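Local atomic coordinates of tRNA (cytosine(38)-C(5))-methyltransferase (Schizosaccharomyces pombe, PDB entry 6FDF), a protein that methylates carbon 5 of cytosine 38 in the anticodon loop of tRNA(Asp), using S-adenosyl-L-methionine as methyl donor, and does not methylate DNA. Residues Y205-V217 against Q277-L289. Numbering follows the deposited sequence.
Sequences YLEIERDWSSYMV and QLRYFTAREVARL
R279 lays its guanidinium flat on the six-membered ring of W212, the planes 3° apart and CZ 3.7 Å from the ring centroid, a stacked cation-pi pair. CG of R279 sits between the backbone N and carbonyl carbon (chi1 70°), and from there the extended chain runs across one face of the indole, whose other face meets the carbonyl oxygen of R210. Its end-on salt bridge to E285 uses two nitrogens, NH1 to OE1 (2.9 Å) and NH2 to OE2, each oxygen of E285 offering its syn lone pair. OE2 keeps its anti lone pair for the backbone N of E207, 2.8 Å away, so the buried carboxylate ties strand 278-279, helix 283-289 and the loop together. A lysine in place of R279 would probably lose the flat stack on W212 and leave one E285 oxygen without its charged mate. Y205 flanks the helix further along: L289 CD2 sits over one face of its ring, 3.9 Å from the centroid, while Y205 O accepts a nearly straight bond from R288 NH1 (3.1 Å), the donor standing above the carbonyl plane; R288 NE pairs with E294. E207 OE2 takes T282 OG1 at 2.8 Å and R210 NH2 from opposite faces of its carboxylate plane. T282 CG2 makes a CH-pi contact over the centre of one face of the Y215 ring, 3.6 Å from the centroid. Y280 N to Y215 O and V217 N to L278 O bracket a single beta bridge between M216 and R279. The loop thus adds one bridge to an outer strand of a small three-stranded sheet, beside 256-258 and away from the SAH site, and packs on a helix opened by the T282-E285 capping box.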
loop_
_atom_site.group_PDB
_atom_site.type_symbol
_atom_site.label_atom_id
_atom_site.label_comp_id
_atom_site.label_asym_id
_atom_site.label_seq_id
_atom_site.Cartn_x
_atom_site.Cartn_y
_atom_site.Cartn_z
ATOM N N TYR A 205 -16.641 -1.880 -8.027
ATOM C CA TYR A 205 -16.163 -1.817 -6.658
ATOM C C TYR A 205 -17.146 -1.145 -5.711
ATOM O O TYR A 205 -16.936 -1.191 -4.493
ATOM C CB TYR A 205 -14.814 -1.080 -6.612
ATOM C CG TYR A 205 -13.730 -1.793 -7.389
ATOM C CD1 TYR A 205 -13.695 -1.736 -8.780
ATOM C CD2 TYR A 205 -12.750 -2.533 -6.739
ATOM C CE1 TYR A 205 -12.720 -2.398 -9.498
ATOM C CE2 TYR A 205 -11.763 -3.192 -7.451
ATOM C CZ TYR A 205 -11.756 -3.122 -8.830
ATOM O OH TYR A 205 -10.776 -3.775 -9.541
ATOM N N LEU A 206 -18.199 -0.517 -6.232
ATOM C CA LEU A 206 -19.081 0.277 -5.390
ATOM C C LEU A 206 -19.957 -0.604 -4.510
ATOM O O LEU A 206 -20.375 -1.702 -4.898
ATOM C CB LEU A 206 -19.967 1.185 -6.249
ATOM C CG LEU A 206 -19.271 2.254 -7.093
ATOM C CD1 LEU A 206 -20.275 3.046 -7.920
ATOM C CD2 LEU A 206 -18.437 3.182 -6.202
ATOM N N GLU A 207 -20.256 -0.092 -3.320
ATOM C CA GLU A 207 -21.356 -0.627 -2.541
ATOM C C GLU A 207 -22.662 -0.164 -3.170
ATOM O O GLU A 207 -22.713 0.844 -3.881
ATOM C CB GLU A 207 -21.266 -0.175 -1.085
ATOM C CG GLU A 207 -20.063 -0.740 -0.341
ATOM C CD GLU A 207 -20.072 -0.385 1.133
ATOM O OE1 GLU A 207 -20.555 -1.199 1.949
ATOM O OE2 GLU A 207 -19.607 0.721 1.476
ATOM N N ILE A 208 -23.740 -0.867 -2.872
ATOM C CA ILE A 208 -25.003 -0.459 -3.460
ATOM C C ILE A 208 -26.084 -0.255 -2.426
ATOM O O ILE A 208 -26.107 -0.878 -1.358
ATOM C CB ILE A 208 -25.529 -1.469 -4.507
ATOM C CG1 ILE A 208 -26.074 -2.708 -3.796
ATOM C CG2 ILE A 208 -24.451 -1.823 -5.493
ATOM C CD1 ILE A 208 -25.029 -3.732 -3.496
ATOM N N GLU A 209 -26.969 0.677 -2.764
ATOM C CA GLU A 209 -28.153 1.003 -1.991
ATOM C C GLU A 209 -27.844 1.101 -0.506
ATOM O O GLU A 209 -28.501 0.488 0.332
ATOM C CB GLU A 209 -29.248 -0.014 -2.288
ATOM C CG GLU A 209 -29.694 0.008 -3.751
ATOM C CD GLU A 209 -30.815 -0.966 -4.046
ATOM O OE1 GLU A 209 -31.229 -1.700 -3.124
ATOM O OE2 GLU A 209 -31.288 -0.991 -5.203
ATOM N N ARG A 210 -26.807 1.870 -0.193
ATOM C CA ARG A 210 -26.550 2.306 1.170
ATOM C C ARG A 210 -27.168 3.682 1.390
ATOM O O ARG A 210 -27.554 4.376 0.447
ATOM C CB ARG A 210 -25.047 2.358 1.459
ATOM C CG ARG A 210 -24.336 1.022 1.451
ATOM C CD ARG A 210 -22.952 1.174 2.072
ATOM N NE ARG A 210 -23.013 1.731 3.420
ATOM C CZ ARG A 210 -21.951 2.142 4.110
ATOM N NH1 ARG A 210 -22.106 2.637 5.331
ATOM N NH2 ARG A 210 -20.736 2.058 3.584
ATOM N N ASP A 211 -27.267 4.075 2.656
ATOM C CA ASP A 211 -27.621 5.447 2.997
ATOM C C ASP A 211 -26.367 6.301 2.868
ATOM O O ASP A 211 -25.430 6.163 3.661
ATOM C CB ASP A 211 -28.207 5.523 4.404
ATOM C CG ASP A 211 -28.697 6.915 4.757
ATOM O OD1 ASP A 211 -28.901 7.728 3.830
ATOM O OD2 ASP A 211 -28.881 7.194 5.960
ATOM N N TRP A 212 -26.341 7.180 1.868
ATOM C CA TRP A 212 -25.137 7.926 1.522
ATOM C C TRP A 212 -24.982 9.228 2.297
ATOM O O TRP A 212 -24.026 9.967 2.038
ATOM C CB TRP A 212 -25.122 8.229 0.018
ATOM C CG TRP A 212 -25.243 7.010 -0.843
ATOM C CD1 TRP A 212 -26.231 6.741 -1.742
ATOM C CD2 TRP A 212 -24.351 5.888 -0.880
ATOM N NE1 TRP A 212 -26.010 5.526 -2.342
ATOM C CE2 TRP A 212 -24.862 4.982 -1.831
ATOM C CE3 TRP A 212 -23.167 5.565 -0.207
ATOM C CZ2 TRP A 212 -24.233 3.775 -2.124
ATOM C CZ3 TRP A 212 -22.545 4.366 -0.499
ATOM C CH2 TRP A 212 -23.080 3.485 -1.449
ATOM N N SER A 213 -25.888 9.520 3.236
ATOM C CA SER A 213 -25.928 10.833 3.880
ATOM C C SER A 213 -24.568 11.233 4.441
ATOM O O SER A 213 -24.093 12.351 4.210
ATOM C CB SER A 213 -26.983 10.839 4.987
ATOM O OG SER A 213 -28.123 10.086 4.610
ATOM N N SER A 214 -23.924 10.331 5.184
ATOM C CA SER A 214 -22.667 10.681 5.835
ATOM C C SER A 214 -21.514 10.837 4.854
ATOM O O SER A 214 -20.468 11.370 5.241
ATOM C CB SER A 214 -22.301 9.632 6.888
ATOM O OG SER A 214 -22.271 8.332 6.325
ATOM N N TYR A 215 -21.670 10.386 3.609
ATOM C CA TYR A 215 -20.597 10.443 2.625
ATOM C C TYR A 215 -20.728 11.602 1.647
ATOM O O TYR A 215 -19.815 11.809 0.844
ATOM C CB TYR A 215 -20.524 9.122 1.851
ATOM C CG TYR A 215 -20.250 7.937 2.749
ATOM C CD1 TYR A 215 -18.959 7.650 3.173
ATOM C CD2 TYR A 215 -21.282 7.112 3.182
ATOM C CE1 TYR A 215 -18.702 6.575 4.006
ATOM C CE2 TYR A 215 -21.035 6.030 4.011
ATOM C CZ TYR A 215 -19.743 5.767 4.419
ATOM O OH TYR A 215 -19.482 4.692 5.244
ATOM N N MET A 216 -21.829 12.352 1.693
ATOM C CA MET A 216 -22.051 13.436 0.743
ATOM C C MET A 216 -21.052 14.558 0.989
ATOM O O MET A 216 -20.814 14.948 2.136
ATOM C CB MET A 216 -23.475 13.979 0.865
ATOM C CG MET A 216 -24.572 12.954 0.672
ATOM S SD MET A 216 -24.450 12.040 -0.872
ATOM C CE MET A 216 -24.781 13.322 -2.084
ATOM N N VAL A 217 -20.442 15.059 -0.088
ATOM C CA VAL A 217 -19.491 16.153 0.049
ATOM C C VAL A 217 -20.237 17.409 0.479
ATOM O O VAL A 217 -21.325 17.713 -0.029
ATOM C CB VAL A 217 -18.726 16.372 -1.269
ATOM C CG1 VAL A 217 -17.654 17.448 -1.097
ATOM C CG2 VAL A 217 -18.091 15.064 -1.731
ATOM N N GLN A 277 -24.853 15.276 -6.793
ATOM C CA GLN A 277 -24.919 14.220 -5.782
ATOM C C GLN A 277 -23.542 13.598 -5.573
ATOM O O GLN A 277 -23.352 12.384 -5.680
ATOM C CB GLN A 277 -25.953 13.157 -6.163
ATOM C CG GLN A 277 -27.335 13.705 -6.464
ATOM C CD GLN A 277 -28.318 12.611 -6.838
ATOM O OE1 GLN A 277 -28.901 12.628 -7.921
ATOM N NE2 GLN A 277 -28.498 11.645 -5.944
ATOM N N LEU A 278 -22.569 14.455 -5.270
ATOM C CA LEU A 278 -21.190 14.022 -5.099
ATOM C C LEU A 278 -20.994 13.455 -3.702
ATOM O O LEU A 278 -21.400 14.074 -2.712
ATOM C CB LEU A 278 -20.242 15.200 -5.323
ATOM C CG LEU A 278 -20.294 15.806 -6.724
ATOM C CD1 LEU A 278 -19.762 17.235 -6.716
ATOM C CD2 LEU A 278 -19.493 14.952 -7.682
ATOM N N ARG A 279 -20.352 12.293 -3.620
ATOM C CA ARG A 279 -20.021 11.682 -2.343
ATOM C C ARG A 279 -18.586 11.178 -2.367
ATOM O O ARG A 279 -18.021 10.912 -3.430
ATOM C CB ARG A 279 -20.970 10.521 -1.998
ATOM C CG ARG A 279 -20.820 9.265 -2.866
ATOM C CD ARG A 279 -21.628 8.124 -2.234
ATOM N NE ARG A 279 -21.705 6.899 -3.034
ATOM C CZ ARG A 279 -20.796 5.925 -3.001
ATOM N NH1 ARG A 279 -19.716 6.043 -2.234
ATOM N NH2 ARG A 279 -20.960 4.834 -3.744
ATOM N N TYR A 280 -17.998 11.050 -1.176
ATOM C CA TYR A 280 -16.737 10.337 -1.045
ATOM C C TYR A 280 -16.965 8.845 -1.260
ATOM O O TYR A 280 -18.055 8.324 -1.016
ATOM C CB TYR A 280 -16.125 10.576 0.341
ATOM C CG TYR A 280 -15.858 12.038 0.622
ATOM C CD1 TYR A 280 -14.788 12.693 0.016
ATOM C CD2 TYR A 280 -16.669 12.763 1.488
ATOM C CE1 TYR A 280 -14.541 14.034 0.254
ATOM C CE2 TYR A 280 -16.426 14.106 1.738
ATOM C CZ TYR A 280 -15.357 14.734 1.122
ATOM O OH TYR A 280 -15.110 16.071 1.363
ATOM N N PHE A 281 -15.930 8.156 -1.736
ATOM C CA PHE A 281 -15.932 6.704 -1.637
ATOM C C PHE A 281 -15.970 6.305 -0.171
ATOM O O PHE A 281 -15.357 6.957 0.678
ATOM C CB PHE A 281 -14.693 6.110 -2.315
ATOM C CG PHE A 281 -14.702 6.245 -3.810
ATOM C CD1 PHE A 281 -15.438 5.369 -4.592
ATOM C CD2 PHE A 281 -13.975 7.243 -4.436
ATOM C CE1 PHE A 281 -15.451 5.492 -5.972
ATOM C CE2 PHE A 281 -13.986 7.369 -5.814
ATOM C CZ PHE A 281 -14.726 6.491 -6.581
ATOM N N THR A 282 -16.709 5.240 0.132
ATOM C CA THR A 282 -16.685 4.705 1.484
ATOM C C THR A 282 -15.346 4.023 1.743
ATOM O O THR A 282 -14.612 3.676 0.814
ATOM C CB THR A 282 -17.826 3.710 1.692
ATOM O OG1 THR A 282 -17.516 2.490 1.007
ATOM C CG2 THR A 282 -19.137 4.271 1.156
ATOM N N ALA A 283 -15.025 3.820 3.024
ATOM C CA ALA A 283 -13.777 3.129 3.339
ATOM C C ALA A 283 -13.781 1.707 2.793
ATOM O O ALA A 283 -12.732 1.205 2.371
ATOM C CB ALA A 283 -13.524 3.123 4.846
ATOM N N ARG A 284 -14.949 1.057 2.768
ATOM C CA ARG A 284 -15.043 -0.268 2.159
ATOM C C ARG A 284 -14.710 -0.216 0.672
ATOM O O ARG A 284 -14.025 -1.102 0.148
ATOM C CB ARG A 284 -16.442 -0.850 2.369
ATOM C CG ARG A 284 -16.688 -2.129 1.575
ATOM C CD ARG A 284 -15.809 -3.258 2.092
ATOM N NE ARG A 284 -16.091 -3.583 3.483
ATOM C CZ ARG A 284 -15.301 -4.333 4.244
ATOM N NH1 ARG A 284 -14.180 -4.832 3.739
ATOM N NH2 ARG A 284 -15.637 -4.588 5.503
ATOM N N GLU A 285 -15.180 0.822 -0.021
ATOM C CA GLU A 285 -14.891 0.948 -1.444
ATOM C C GLU A 285 -13.415 1.239 -1.676
ATOM O O GLU A 285 -12.814 0.708 -2.618
ATOM C CB GLU A 285 -15.773 2.033 -2.060
ATOM C CG GLU A 285 -17.253 1.636 -2.068
ATOM C CD GLU A 285 -18.175 2.791 -2.406
ATOM O OE1 GLU A 285 -17.771 3.954 -2.202
ATOM O OE2 GLU A 285 -19.315 2.532 -2.857
ATOM N N VAL A 286 -12.810 2.069 -0.820
ATOM C CA VAL A 286 -11.373 2.313 -0.923
ATOM C C VAL A 286 -10.606 1.012 -0.711
ATOM O O VAL A 286 -9.687 0.679 -1.471
ATOM C CB VAL A 286 -10.938 3.402 0.078
ATOM C CG1 VAL A 286 -9.429 3.565 0.064
ATOM C CG2 VAL A 286 -11.622 4.732 -0.248
ATOM N N ALA A 287 -10.983 0.250 0.322
ATOM C CA ALA A 287 -10.343 -1.040 0.566
ATOM C C ALA A 287 -10.459 -1.954 -0.651
ATOM O O ALA A 287 -9.487 -2.610 -1.043
ATOM C CB ALA A 287 -10.950 -1.707 1.803
ATOM N N ARG A 288 -11.650 -2.017 -1.252
ATOM C CA ARG A 288 -11.844 -2.844 -2.439
ATOM C C ARG A 288 -10.967 -2.376 -3.593
ATOM O O ARG A 288 -10.338 -3.192 -4.276
ATOM C CB ARG A 288 -13.313 -2.818 -2.854
ATOM C CG ARG A 288 -14.249 -3.554 -1.922
ATOM C CD ARG A 288 -15.680 -3.309 -2.365
ATOM N NE ARG A 288 -16.651 -4.065 -1.583
ATOM C CZ ARG A 288 -17.966 -3.960 -1.738
ATOM N NH1 ARG A 288 -18.461 -3.125 -2.639
ATOM N NH2 ARG A 288 -18.783 -4.689 -0.991
ATOM N N LEU A 289 -10.893 -1.064 -3.814
ATOM C CA LEU A 289 -10.048 -0.560 -4.892
ATOM C C LEU A 289 -8.577 -0.861 -4.640
ATOM O O LEU A 289 -7.792 -0.940 -5.589
ATOM C CB LEU A 289 -10.268 0.941 -5.072
ATOM C CG LEU A 289 -11.594 1.289 -5.744
ATOM C CD1 LEU A 289 -11.994 2.726 -5.421
ATOM C CD2 LEU A 289 -11.490 1.087 -7.252
HETATM O O HOH W 1 -22.441 16.671 -2.387
#